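Local coordinates for ribosome inactivating type 1 protein (Iris hollandica, PDB 3MVG) that belongs to the type 1 ribosome-inactivating proteins, a plant family of single-chain proteins with a mixed alpha/beta fold, at residues V52-W57 with I62-N67; Y72-Q77 with Q93-N98; H100-T105 with H137-P142; I122-N127 with I156-E161. All blocks are in the same frame, centred on the assembly; numbering follows the deposited sequence.

Contact 1: V52-W57 with I62-N67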
loop_
_atom_site.group_PDB
_atom_site.type_symbol
_atom_site.label_atom_id
_atom_site.label_comp_id
_atom_site.label_asym_id
_atom_site.label_seq_id
_atom_site.Cartn_x
_atom_site.Cartn_y
_atom_site.Cartn_z
ATOM N N VAL A 52 11.445 18.931 6.670
ATOM C CA VAL A 52 11.680 17.529 6.361
ATOM C C VAL A 52 13.138 17.411 5.954
ATOM O O VAL A 52 13.522 17.839 4.865
ATOM C CB VAL A 52 10.755 17.025 5.228
ATOM C CG1 VAL A 52 11.053 15.565 4.900
ATOM C CG2 VAL A 52 9.307 17.169 5.640
ATOM N N ARG A 53 13.957 16.872 6.855
ATOM C CA ARG A 53 15.381 16.752 6.601
ATOM C C ARG A 53 15.687 15.403 5.977
ATOM O O ARG A 53 15.374 14.354 6.552
ATOM C CB ARG A 53 16.193 16.981 7.879
ATOM C CG ARG A 53 17.700 17.045 7.613
ATOM C CD ARG A 53 18.494 17.800 8.674
ATOM N NE ARG A 53 18.139 17.418 10.038
ATOM C CZ ARG A 53 17.647 18.255 10.948
ATOM N NH1 ARG A 53 17.352 17.815 12.163
ATOM N NH2 ARG A 53 17.452 19.534 10.651
ATOM N N LEU A 54 16.279 15.442 4.788
ATOM C CA LEU A 54 16.541 14.246 3.999
ATOM C C LEU A 54 18.029 14.064 3.804
ATOM O O LEU A 54 18.726 15.017 3.471
ATOM C CB LEU A 54 15.884 14.378 2.629
ATOM C CG LEU A 54 14.375 14.622 2.592
ATOM C CD1 LEU A 54 13.946 14.881 1.168
ATOM C CD2 LEU A 54 13.642 13.426 3.163
ATOM N N PHE A 55 18.499 12.828 3.960
ATOM C CA PHE A 55 19.933 12.502 3.893
ATOM C C PHE A 55 20.226 11.561 2.736
ATOM O O PHE A 55 19.549 10.543 2.571
ATOM C CB PHE A 55 20.392 11.845 5.198
ATOM C CG PHE A 55 20.344 12.750 6.406
ATOM C CD1 PHE A 55 19.148 13.012 7.058
ATOM C CD2 PHE A 55 21.517 13.306 6.921
ATOM C CE1 PHE A 55 19.108 13.833 8.183
ATOM C CE2 PHE A 55 21.487 14.127 8.055
ATOM C CZ PHE A 55 20.286 14.391 8.684
ATOM N N ASP A 56 21.234 11.900 1.934
ATOM C CA ASP A 56 21.641 11.060 0.808
ATOM C C ASP A 56 22.534 9.893 1.248
ATOM O O ASP A 56 22.672 9.654 2.444
ATOM C CB ASP A 56 22.274 11.908 -0.307
ATOM C CG ASP A 56 23.669 12.424 0.031
ATOM O OD1 ASP A 56 24.263 12.015 1.059
ATOM O OD2 ASP A 56 24.168 13.256 -0.756
ATOM N N TRP A 57 23.110 9.161 0.296
ATOM C CA TRP A 57 23.901 7.973 0.648
ATOM C C TRP A 57 25.100 8.298 1.537
ATOM O O TRP A 57 25.528 7.453 2.320
ATOM C CB TRP A 57 24.372 7.190 -0.582
ATOM C CG TRP A 57 23.280 6.584 -1.426
ATOM C CD1 TRP A 57 23.000 6.883 -2.728
ATOM C CD2 TRP A 57 22.334 5.573 -1.039
ATOM N NE1 TRP A 57 21.951 6.126 -3.179
ATOM C CE2 TRP A 57 21.514 5.319 -2.163
ATOM C CE3 TRP A 57 22.105 4.854 0.139
ATOM C CZ2 TRP A 57 20.472 4.389 -2.137
ATOM C CZ3 TRP A 57 21.063 3.929 0.166
ATOM C CH2 TRP A 57 20.265 3.705 -0.969
ATOM N N ILE A 62 19.635 17.787 2.967
ATOM C CA ILE A 62 18.916 19.009 2.575
ATOM C C ILE A 62 17.593 19.006 3.329
ATOM O O ILE A 62 17.061 17.929 3.615
ATOM C CB ILE A 62 18.685 19.146 1.033
ATOM C CG1 ILE A 62 17.723 18.081 0.492
ATOM C CG2 ILE A 62 20.002 19.134 0.292
ATOM C CD1 ILE A 62 16.291 18.547 0.404
ATOM N N THR A 63 17.079 20.191 3.671
ATOM C CA THR A 63 15.841 20.298 4.420
ATOM C C THR A 63 14.764 20.911 3.558
ATOM O O THR A 63 14.877 22.076 3.175
ATOM C CB THR A 63 16.026 21.124 5.697
ATOM O OG1 THR A 63 17.055 20.522 6.493
ATOM C CG2 THR A 63 14.724 21.184 6.511
ATOM N N LEU A 64 13.727 20.137 3.262
ATOM C CA LEU A 64 12.557 20.687 2.596
ATOM C C LEU A 64 11.717 21.460 3.599
ATOM O O LEU A 64 11.602 21.059 4.764
ATOM C CB LEU A 64 11.698 19.577 2.005
ATOM C CG LEU A 64 12.326 18.637 0.979
ATOM C CD1 LEU A 64 11.321 17.560 0.600
ATOM C CD2 LEU A 64 12.776 19.408 -0.253
ATOM N N VAL A 65 11.138 22.566 3.153
ATOM C CA VAL A 65 10.171 23.297 3.957
ATOM C C VAL A 65 8.807 23.024 3.357
ATOM O O VAL A 65 8.570 23.320 2.181
ATOM C CB VAL A 65 10.462 24.811 3.973
ATOM C CG1 VAL A 65 9.488 25.536 4.902
ATOM C CG2 VAL A 65 11.914 25.071 4.375
ATOM N N LEU A 66 7.926 22.426 4.150
ATOM C CA LEU A 66 6.563 22.179 3.717
ATOM C C LEU A 66 5.616 23.161 4.380
ATOM O O LEU A 66 5.839 23.606 5.505
ATOM C CB LEU A 66 6.138 20.742 4.031
ATOM C CG LEU A 66 6.568 19.684 3.005
ATOM C CD1 LEU A 66 8.088 19.578 2.905
ATOM C CD2 LEU A 66 5.946 18.337 3.349
ATOM N N ASN A 67 4.569 23.512 3.646
ATOM C CA ASN A 67 3.438 24.221 4.198
ATOM C C ASN A 67 2.464 23.148 4.686
ATOM O O ASN A 67 2.002 22.318 3.907
ATOM C CB ASN A 67 2.815 25.096 3.116
ATOM C CG ASN A 67 1.630 25.909 3.609
ATOM O OD1 ASN A 67 1.212 25.812 4.762
ATOM N ND2 ASN A 67 1.085 26.732 2.719
HETATM O O HOH W 1 17.072 21.644 9.016
#
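Val-52 pairs with Leu-64 through both of its backbone polar atoms: Val-52 N gives a hydrogen bond of 2.9 Å to Leu-64 O, and Val-52 O takes one of 2.8 Å from Leu-64 N. The same carbonyl also receives a CA-H...O contact from Thr-63. On the side chain, CG2 stands beside the backbone N (CG1 being anti to it, chi1 178°), a rotation that carries it to 3.8 Å from Leu-66 CD1 in one of the two conformers of that leucine. Arg-53 faces Thr-63 in a non-hydrogen-bonded pair on the other side of the sheet. Its CG lies 3.7 Å from Thr-63 OG1, and a bend at chi3 (47°) turns the guanidinium back so that a water in its plane, weakly held by NH2, also bonds to Thr-63 OG1. The stronger partner of this arginine is Glu-5 of strand 3-7, which forms a salt bridge with NE. Leu-54 returns to the face of Val-52. Its N reaches Ile-62 O at 2.9 Å in an almost straight bond, and its O accepts from Ile-62 N, while CD1 packs 3.8 Å from Leu-64 CD1 in a buried layer of branched side chains that continues onto Ile-133 of helix 126-138. Alternating pairs of this sort, with strand axes at 152°, make a classic antiparallel beta hairpin, here formed by strands 49-55 and 61-67 of the mixed sheet.

Contact 2: Y72-Q77 with Q93-N98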
loop_
_atom_site.group_PDB
_atom_site.type_symbol
_atom_site.label_atom_id
_atom_site.label_comp_id
_atom_site.label_asym_id
_atom_site.label_seq_id
_atom_site.Cartn_x
_atom_site.Cartn_y
_atom_site.Cartn_z
ATOM N N TYR A 72 2.804 20.705 0.880
ATOM C CA TYR A 72 3.629 20.917 -0.306
ATOM C C TYR A 72 4.897 21.719 -0.017
ATOM O O TYR A 72 4.965 22.512 0.914
ATOM C CB TYR A 72 2.811 21.630 -1.384
ATOM C CG TYR A 72 3.219 21.315 -2.807
ATOM C CD1 TYR A 72 3.945 22.233 -3.573
ATOM C CD2 TYR A 72 2.862 20.105 -3.391
ATOM C CE1 TYR A 72 4.293 21.954 -4.896
ATOM C CE2 TYR A 72 3.188 19.816 -4.709
ATOM C CZ TYR A 72 3.910 20.742 -5.450
ATOM O OH TYR A 72 4.245 20.440 -6.753
ATOM N N VAL A 73 5.903 21.508 -0.858
ATOM C CA VAL A 73 7.206 22.158 -0.707
ATOM C C VAL A 73 7.124 23.635 -1.085
ATOM O O VAL A 73 6.571 23.963 -2.139
ATOM C CB VAL A 73 8.269 21.442 -1.580
ATOM C CG1 VAL A 73 9.597 22.177 -1.545
ATOM C CG2 VAL A 73 8.465 20.003 -1.122
ATOM N N VAL A 74 7.677 24.510 -0.237
ATOM C CA VAL A 74 7.754 25.948 -0.526
ATOM C C VAL A 74 9.197 26.460 -0.629
ATOM O O VAL A 74 9.449 27.543 -1.172
ATOM C CB VAL A 74 6.981 26.810 0.517
ATOM C CG1 VAL A 74 5.500 26.403 0.575
ATOM C CG2 VAL A 74 7.631 26.734 1.905
ATOM N N ALA A 75 10.146 25.673 -0.129
ATOM C CA ALA A 75 11.545 26.083 -0.052
ATOM C C ALA A 75 12.378 24.884 0.337
ATOM O O ALA A 75 11.841 23.851 0.740
ATOM C CB ALA A 75 11.711 27.185 0.980
ATOM N N TYR A 76 13.691 25.008 0.218
ATOM C CA TYR A 76 14.576 24.003 0.797
ATOM C C TYR A 76 15.858 24.662 1.270
ATOM O O TYR A 76 16.236 25.725 0.768
ATOM C CB TYR A 76 14.858 22.830 -0.177
ATOM C CG TYR A 76 15.745 23.193 -1.336
ATOM C CD1 TYR A 76 15.205 23.643 -2.538
ATOM C CD2 TYR A 76 17.135 23.097 -1.228
ATOM C CE1 TYR A 76 16.027 23.990 -3.606
ATOM C CE2 TYR A 76 17.964 23.450 -2.283
ATOM C CZ TYR A 76 17.406 23.898 -3.468
ATOM O OH TYR A 76 18.193 24.261 -4.532
ATOM N N GLN A 77 16.523 24.026 2.228
ATOM C CA GLN A 77 17.847 24.453 2.674
ATOM C C GLN A 77 18.913 23.469 2.221
ATOM O O GLN A 77 18.722 22.249 2.305
ATOM C CB GLN A 77 17.889 24.567 4.191
ATOM C CG GLN A 77 19.175 25.213 4.717
ATOM C CD GLN A 77 19.291 25.164 6.220
ATOM O OE1 GLN A 77 19.663 26.155 6.852
ATOM N NE2 GLN A 77 18.981 24.016 6.803
ATOM N N GLN A 93 13.141 35.374 9.540
ATOM C CA GLN A 93 13.162 34.541 10.753
ATOM C C GLN A 93 13.325 33.055 10.455
ATOM O O GLN A 93 13.880 32.313 11.268
ATOM C CB GLN A 93 11.905 34.767 11.594
ATOM N N VAL A 94 12.829 32.623 9.303
ATOM C CA VAL A 94 12.895 31.218 8.931
ATOM C C VAL A 94 14.004 30.977 7.909
ATOM O O VAL A 94 14.795 30.050 8.061
ATOM C CB VAL A 94 11.530 30.706 8.408
ATOM C CG1 VAL A 94 11.616 29.233 7.988
ATOM C CG2 VAL A 94 10.455 30.889 9.475
ATOM N N TYR A 95 14.072 31.830 6.893
ATOM C CA TYR A 95 14.925 31.592 5.728
ATOM C C TYR A 95 16.278 32.302 5.769
ATOM O O TYR A 95 17.089 32.138 4.855
ATOM C CB TYR A 95 14.190 31.985 4.443
ATOM C CG TYR A 95 12.869 31.287 4.246
ATOM C CD1 TYR A 95 11.725 32.007 3.913
ATOM C CD2 TYR A 95 12.762 29.902 4.384
ATOM C CE1 TYR A 95 10.509 31.376 3.725
ATOM C CE2 TYR A 95 11.551 29.257 4.205
ATOM C CZ TYR A 95 10.430 29.999 3.874
ATOM O OH TYR A 95 9.228 29.365 3.690
ATOM N N GLY A 96 16.518 33.095 6.810
ATOM C CA GLY A 96 17.736 33.892 6.886
ATOM C C GLY A 96 17.612 35.190 6.112
ATOM O O GLY A 96 16.577 35.477 5.500
ATOM N N ASN A 97 18.679 35.980 6.146
ATOM C CA ASN A 97 18.657 37.311 5.557
ATOM C C ASN A 97 18.890 37.356 4.054
ATOM O O ASN A 97 18.445 38.292 3.382
ATOM C CB ASN A 97 19.655 38.228 6.273
ATOM C CG ASN A 97 19.259 38.510 7.708
ATOM O OD1 ASN A 97 18.081 38.465 8.057
ATOM N ND2 ASN A 97 20.243 38.800 8.551
ATOM N N ASN A 98 19.573 36.334 3.536
ATOM C CA ASN A 98 19.926 36.272 2.120
ATOM C C ASN A 98 19.618 34.932 1.440
ATOM O O ASN A 98 20.515 34.332 0.844
ATOM C CB ASN A 98 21.411 36.596 1.927
ATOM C CG ASN A 98 21.725 38.064 2.127
ATOM O OD1 ASN A 98 21.835 38.820 1.164
ATOM N ND2 ASN A 98 21.869 38.475 3.380
#
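Ala-75, in the strand, and Tyr-95, the last residue of a short helix, meet with their backbones well separated, 8.7 Å from Ala-75 CA to Tyr-95 CA, and the chain leaves the helix at Gly-96 with a positive phi. The tyrosine ring bridges that gap. With CG beside the backbone N and anti to the carbonyl carbon (chi1 -56°), the ring projects from the helix end to the strand. Its CE2 comes to 3.8 Å from Ala-75 CB, obliquely to the ring, and its hydroxyl end lies 3.6 Å from Val-74 CG2, the two side chains crossing at about a right angle. That methyl sits between the valine's own N and carbonyl carbon, and the touch is van der Waals packing. Within the helix, Val-94 CB leans over one face of the ring, 4.3 Å above its plane and toward the rim. Phe-82 meets the same ring at about 60°, with Leu-84 and Thr-88 also against the tyrosine, so the aromatic group is buried on several sides. This is helix-on-sheet packing through an aromatic side chain: Tyr-95 sets the end of helix 92-95 against strands 72-78 and 81-84 of the mixed sheet.

Contact 3: H100-T105 with H137-P142. Unlike the reference sequence in segment 100-105: Thr-105 (reference Ile).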
loop_
_atom_site.group_PDB
_atom_site.type_symbol
_atom_site.label_atom_id
_atom_site.label_comp_id
_atom_site.label_asym_id
_atom_site.label_seq_id
_atom_site.Cartn_x
_atom_site.Cartn_y
_atom_site.Cartn_z
ATOM N N HIS A 100 18.153 32.497 -1.534
ATOM C CA HIS A 100 18.084 32.662 -2.971
ATOM C C HIS A 100 16.690 32.326 -3.485
ATOM O O HIS A 100 16.155 31.255 -3.167
ATOM C CB HIS A 100 19.119 31.774 -3.658
ATOM C CG HIS A 100 19.041 31.824 -5.148
ATOM N ND1 HIS A 100 19.496 32.899 -5.878
ATOM C CD2 HIS A 100 18.536 30.947 -6.046
ATOM C CE1 HIS A 100 19.288 32.677 -7.163
ATOM N NE2 HIS A 100 18.703 31.499 -7.293
ATOM N N ARG A 101 16.113 33.214 -4.286
ATOM C CA ARG A 101 14.816 32.956 -4.878
ATOM C C ARG A 101 14.960 32.341 -6.272
ATOM O O ARG A 101 15.598 32.917 -7.163
ATOM C CB ARG A 101 13.968 34.231 -4.920
ATOM C CG ARG A 101 12.530 33.958 -5.345
ATOM C CD ARG A 101 11.646 35.196 -5.250
ATOM N NE ARG A 101 11.481 35.687 -3.882
ATOM C CZ ARG A 101 10.677 35.154 -2.967
ATOM N NH1 ARG A 101 9.955 34.075 -3.243
ATOM N NH2 ARG A 101 10.593 35.702 -1.763
ATOM N N LEU A 102 14.359 31.169 -6.445
ATOM C CA LEU A 102 14.321 30.481 -7.723
ATOM C C LEU A 102 13.315 31.161 -8.651
ATOM O O LEU A 102 12.393 31.837 -8.190
ATOM C CB LEU A 102 13.947 29.017 -7.498
ATOM C CG LEU A 102 14.915 28.269 -6.572
ATOM C CD1 LEU A 102 14.255 27.050 -5.952
ATOM C CD2 LEU A 102 16.163 27.869 -7.350
ATOM N N THR A 103 13.485 30.982 -9.955
ATOM C CA THR A 103 12.655 31.708 -10.919
ATOM C C THR A 103 11.326 31.016 -11.233
ATOM O O THR A 103 10.516 31.536 -12.008
ATOM C CB THR A 103 13.394 31.918 -12.252
ATOM O OG1 THR A 103 13.517 30.665 -12.929
ATOM C CG2 THR A 103 14.770 32.529 -12.021
ATOM N N PHE A 104 11.101 29.849 -10.633
ATOM C CA PHE A 104 9.896 29.059 -10.888
ATOM C C PHE A 104 9.104 28.747 -9.626
ATOM O O PHE A 104 9.648 28.740 -8.514
ATOM C CB PHE A 104 10.269 27.744 -11.590
ATOM C CG PHE A 104 11.333 26.944 -10.869
ATOM C CD1 PHE A 104 12.683 27.169 -11.129
ATOM C CD2 PHE A 104 10.985 25.978 -9.921
ATOM C CE1 PHE A 104 13.675 26.440 -10.459
ATOM C CE2 PHE A 104 11.967 25.244 -9.253
ATOM C CZ PHE A 104 13.318 25.475 -9.524
ATOM N N THR A 105 7.812 28.496 -9.816
ATOM C CA THR A 105 6.962 28.009 -8.744
ATOM C C THR A 105 7.061 26.481 -8.666
ATOM O O THR A 105 7.757 25.838 -9.457
ATOM C CB THR A 105 5.480 28.362 -8.993
ATOM O OG1 THR A 105 4.995 27.578 -10.091
ATOM C CG2 THR A 105 5.277 29.857 -9.276
ATOM N N HIS A 137 21.836 19.312 -2.644
ATOM C CA HIS A 137 22.903 19.599 -1.686
ATOM C C HIS A 137 24.038 20.388 -2.335
ATOM O O HIS A 137 24.565 21.329 -1.739
ATOM C CB HIS A 137 23.455 18.315 -1.068
ATOM C CG HIS A 137 24.451 18.563 0.018
ATOM N ND1 HIS A 137 25.805 18.651 -0.222
ATOM C CD2 HIS A 137 24.286 18.786 1.344
ATOM C CE1 HIS A 137 26.433 18.891 0.916
ATOM N NE2 HIS A 137 25.535 18.978 1.880
ATOM N N ASN A 138 24.387 20.006 -3.558
ATOM C CA ASN A 138 25.553 20.551 -4.247
ATOM C C ASN A 138 25.288 21.755 -5.140
ATOM O O ASN A 138 26.221 22.486 -5.464
ATOM C CB ASN A 138 26.237 19.444 -5.045
ATOM C CG ASN A 138 26.761 18.331 -4.161
ATOM O OD1 ASN A 138 27.041 18.537 -2.977
ATOM N ND2 ASN A 138 26.889 17.139 -4.730
ATOM N N TRP A 139 24.039 21.968 -5.544
ATOM C CA TRP A 139 23.724 23.047 -6.489
ATOM C C TRP A 139 23.803 24.425 -5.855
ATOM O O TRP A 139 23.392 24.630 -4.714
ATOM C CB TRP A 139 22.335 22.836 -7.099
ATOM C CG TRP A 139 21.939 23.849 -8.167
ATOM C CD1 TRP A 139 22.158 23.748 -9.510
ATOM C CD2 TRP A 139 21.254 25.092 -7.961
ATOM N NE1 TRP A 139 21.643 24.850 -10.159
ATOM C CE2 TRP A 139 21.081 25.686 -9.232
ATOM C CE3 TRP A 139 20.739 25.748 -6.831
ATOM C CZ2 TRP A 139 20.426 26.907 -9.400
ATOM C CZ3 TRP A 139 20.081 26.954 -7.000
ATOM C CH2 TRP A 139 19.938 27.526 -8.275
ATOM N N SER A 140 24.345 25.373 -6.611
ATOM C CA SER A 140 24.253 26.771 -6.226
ATOM C C SER A 140 24.129 27.650 -7.460
ATOM O O SER A 140 24.666 27.325 -8.519
ATOM C CB SER A 140 25.451 27.195 -5.372
ATOM O OG SER A 140 26.649 27.041 -6.095
ATOM N N PRO A 141 23.401 28.767 -7.329
ATOM C CA PRO A 141 23.363 29.705 -8.441
ATOM C C PRO A 141 24.771 30.283 -8.651
ATOM O O PRO A 141 25.546 30.349 -7.699
ATOM C CB PRO A 141 22.380 30.777 -7.961
ATOM C CG PRO A 141 22.415 30.712 -6.494
ATOM C CD PRO A 141 22.710 29.285 -6.136
ATOM N N PRO A 142 25.094 30.711 -9.882
ATOM C CA PRO A 142 24.184 30.891 -10.996
ATOM C C PRO A 142 24.139 29.752 -12.006
ATOM O O PRO A 142 23.762 29.987 -13.154
ATOM C CB PRO A 142 24.737 32.148 -11.659
ATOM C CG PRO A 142 26.206 32.003 -11.486
ATOM C CD PRO A 142 26.416 31.309 -10.168
#
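Pro-141 sets the CB-CG edge of its tilted ring on one face of His-100: its CG stands 3.6 Å from the centroid of the imidazole, only 6° off the ring normal, a CH-pi contact over the middle of the face. Pro-141 CB adds to it, 3.7 Å from His-100 CE1, over the CE1 side of the ring. Turning CG of His-100 anti to its backbone N (chi1 176°) brings the imidazole to the proline. Deeper in, the packing passes to Trp-139. Leu-102 CD2, in the conformer described, rests 3.9 Å from Trp-139 CH2 and approaches the indole obliquely. His-100 NE2 is a looser neighbour at 4.3 Å from Trp-139 CH2, near the plane of the indole and at its edge. The indole is fixed by its NE1, which bonds to Val-144 O, and by side-chain packing on Ser-147 and Val-148 of helix 146-164. Pro-141 N sits over one face of the same indole, toward the rim, folding the connection back across it. In the fold, this is where the end of helix 126-138 turns, at Trp-139, into the loop that leads on to helix 146-164, and where that loop meets the sheet's edge strand 100-101. The outer side is much looser. Pro-142, joined to Pro-141 by a cis peptide bond, is exposed and directed away from the 100-105 segment. His-100 ND1 bonds to a glycerol, probably from the crystallisation liquor, which Arg-101 also holds through NH2.

Contact 4: I122-N127 with I156-E161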
loop_
_atom_site.group_PDB
_atom_site.type_symbol
_atom_site.label_atom_id
_atom_site.label_comp_id
_atom_site.label_asym_id
_atom_site.label_seq_id
_atom_site.Cartn_x
_atom_site.Cartn_y
_atom_site.Cartn_z
ATOM N N ILE A 122 10.613 10.440 -15.584
ATOM C CA ILE A 122 11.569 10.582 -14.484
ATOM C C ILE A 122 11.412 9.423 -13.503
ATOM O O ILE A 122 10.348 9.240 -12.910
ATOM C CB ILE A 122 11.398 11.943 -13.767
ATOM C CG1 ILE A 122 11.776 13.086 -14.725
ATOM C CG2 ILE A 122 12.214 11.986 -12.463
ATOM C CD1 ILE A 122 11.442 14.483 -14.216
ATOM N N ASP A 123 12.476 8.633 -13.352
ATOM C CA ASP A 123 12.480 7.480 -12.435
ATOM C C ASP A 123 12.232 7.913 -10.996
ATOM O O ASP A 123 12.788 8.913 -10.540
ATOM C CB ASP A 123 13.827 6.740 -12.464
ATOM C CG ASP A 123 14.035 5.905 -13.713
ATOM O OD1 ASP A 123 13.080 5.653 -14.462
ATOM O OD2 ASP A 123 15.188 5.478 -13.926
ATOM N N LEU A 124 11.400 7.143 -10.303
ATOM C CA LEU A 124 11.157 7.309 -8.878
ATOM C C LEU A 124 11.539 6.045 -8.131
ATOM O O LEU A 124 11.233 4.928 -8.563
ATOM C CB LEU A 124 9.681 7.621 -8.627
ATOM C CG LEU A 124 9.134 8.901 -9.264
ATOM C CD1 LEU A 124 7.658 9.028 -8.958
ATOM C CD2 LEU A 124 9.878 10.151 -8.781
ATOM N N GLY A 125 12.186 6.229 -6.991
ATOM C CA GLY A 125 12.652 5.128 -6.153
ATOM C C GLY A 125 13.664 5.690 -5.184
ATOM O O GLY A 125 13.898 6.905 -5.166
ATOM N N ILE A 126 14.287 4.816 -4.396
ATOM C CA ILE A 126 15.248 5.266 -3.394
ATOM C C ILE A 126 16.532 5.822 -4.017
ATOM O O ILE A 126 17.062 6.814 -3.529
ATOM C CB ILE A 126 15.476 4.178 -2.305
ATOM C CG1 ILE A 126 14.149 3.825 -1.608
ATOM C CG2 ILE A 126 16.568 4.583 -1.299
ATOM C CD1 ILE A 126 13.391 5.002 -0.998
ATOM N N ASN A 127 17.015 5.227 -5.102
ATOM C CA ASN A 127 18.179 5.813 -5.764
ATOM C C ASN A 127 17.893 7.201 -6.360
ATOM O O ASN A 127 18.672 8.118 -6.137
ATOM C CB ASN A 127 18.819 4.856 -6.771
ATOM C CG ASN A 127 19.703 3.819 -6.106
ATOM O OD1 ASN A 127 20.618 4.162 -5.354
ATOM N ND2 ASN A 127 19.439 2.548 -6.385
ATOM N N ILE A 156 9.225 16.105 -4.372
ATOM C CA ILE A 156 7.820 16.420 -4.163
ATOM C C ILE A 156 6.965 15.160 -4.278
ATOM O O ILE A 156 6.094 14.909 -3.436
ATOM C CB ILE A 156 7.340 17.532 -5.116
ATOM C CG1 ILE A 156 7.956 18.872 -4.691
ATOM C CG2 ILE A 156 5.808 17.599 -5.139
ATOM C CD1 ILE A 156 7.892 19.968 -5.745
ATOM N N GLN A 157 7.216 14.347 -5.289
ATOM C CA GLN A 157 6.428 13.136 -5.442
ATOM C C GLN A 157 6.670 12.119 -4.337
ATOM O O GLN A 157 5.733 11.469 -3.889
ATOM C CB GLN A 157 6.629 12.518 -6.813
ATOM C CG GLN A 157 6.038 13.349 -7.927
ATOM C CD GLN A 157 6.209 12.682 -9.255
ATOM O OE1 GLN A 157 5.283 12.057 -9.779
ATOM N NE2 GLN A 157 7.411 12.770 -9.801
ATOM N N LEU A 158 7.914 11.990 -3.883
ATOM C CA LEU A 158 8.259 10.974 -2.888
ATOM C C LEU A 158 8.049 11.415 -1.447
ATOM O O LEU A 158 8.165 10.589 -0.530
ATOM C CB LEU A 158 9.682 10.451 -3.113
ATOM C CG LEU A 158 9.874 9.739 -4.453
ATOM C CD1 LEU A 158 11.332 9.369 -4.640
ATOM C CD2 LEU A 158 9.008 8.500 -4.521
ATOM N N VAL A 159 7.727 12.691 -1.241
ATOM C CA VAL A 159 7.440 13.214 0.090
ATOM C C VAL A 159 5.998 13.729 0.154
ATOM O O VAL A 159 5.187 13.176 0.894
ATOM C CB VAL A 159 8.460 14.308 0.506
ATOM C CG1 VAL A 159 8.069 14.926 1.825
ATOM C CG2 VAL A 159 9.867 13.713 0.586
ATOM N N SER A 160 5.669 14.762 -0.625
ATOM C CA SER A 160 4.322 15.354 -0.580
ATOM C C SER A 160 3.246 14.442 -1.166
ATOM O O SER A 160 2.188 14.255 -0.565
ATOM C CB SER A 160 4.299 16.691 -1.312
ATOM O OG SER A 160 5.180 17.627 -0.716
ATOM N N GLU A 161 3.493 13.887 -2.348
ATOM C CA GLU A 161 2.438 13.120 -3.016
ATOM C C GLU A 161 2.162 11.790 -2.336
ATOM O O GLU A 161 1.016 11.356 -2.262
ATOM C CB GLU A 161 2.720 12.913 -4.505
ATOM C CG GLU A 161 2.871 14.202 -5.329
ATOM C CD GLU A 161 1.597 15.008 -5.513
ATOM O OE1 GLU A 161 0.543 14.662 -4.934
ATOM O OE2 GLU A 161 1.664 16.002 -6.260
HETATM O O HOH W 2 8.522 11.217 -11.906
#
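Leu-124 lays its two methyls against the amide of Gln-157: CD2 is 3.7 Å from Gln-157 NE2, and CD1 is 3.9 Å from Gln-157 OE1, the side chains crossing at about a right angle. Beside them, Leu-158 CD1 touches Gly-125 O at 3.6 Å, and the second methyl, CD2, lies 4.3 Å from Leu-124 CB. The leucine meets the backbone of Gly-125 here, whose buried N has no polar partner in the model. A water joins the two segments further along, donating to Ile-122 O at 2.9 Å and accepting from Gln-157 NE2 at 2.8 Å. The next shell holds the amide from both ends: OE1 bonds to Gln-198 NE2, and NE2 also reaches Ile-153 O one turn earlier in the helix, so the flat group has little freedom to flip. Its chain runs extended beyond CG (chi2 -178°), which carries the amide across to Leu-124. On the helix side the backbone opens into a wider pi-type turn, with Glu-161 N bonded to Ile-156 O at 3.0 Å. Leu-124 is in turn held by a backbone bond to Phe-188 and packs on Pro-190. Gly-125 is the N-cap of helix 126-138. The contact thus sets the entrance of that helix against the side of helix 146-164, whose Ile-156 and Ser-160 meet strand 72-78 and whose Ile-156 and Gln-157 also touch helix 108-115.

In the fold
Taken together, the contacts illustrate how a single mixed sheet organises its helices. Along the chain, contacts 1 and 2 come in sequence, ahead of both others, whereas the segments of contacts 3 and 4 alternate, both drawing on helix 126-138 near its opposite ends. Contacts 1 and 2, centres 12 Å apart, share neighbouring strands 61-67 and 72-78, with Thr-63 O probably bonded to Gln-77 N. Tyr-76 leads from contact 2 to Trp-139 of contact 3, while Tyr-72 meets Ile-156 of contact 4. Contacts 3 and 4, about 20 Å between centres, do not touch. Contact 4 is the most central, and its helix 146-164 packs on strand 61-67 of contact 1, Val-159 meeting Leu-64.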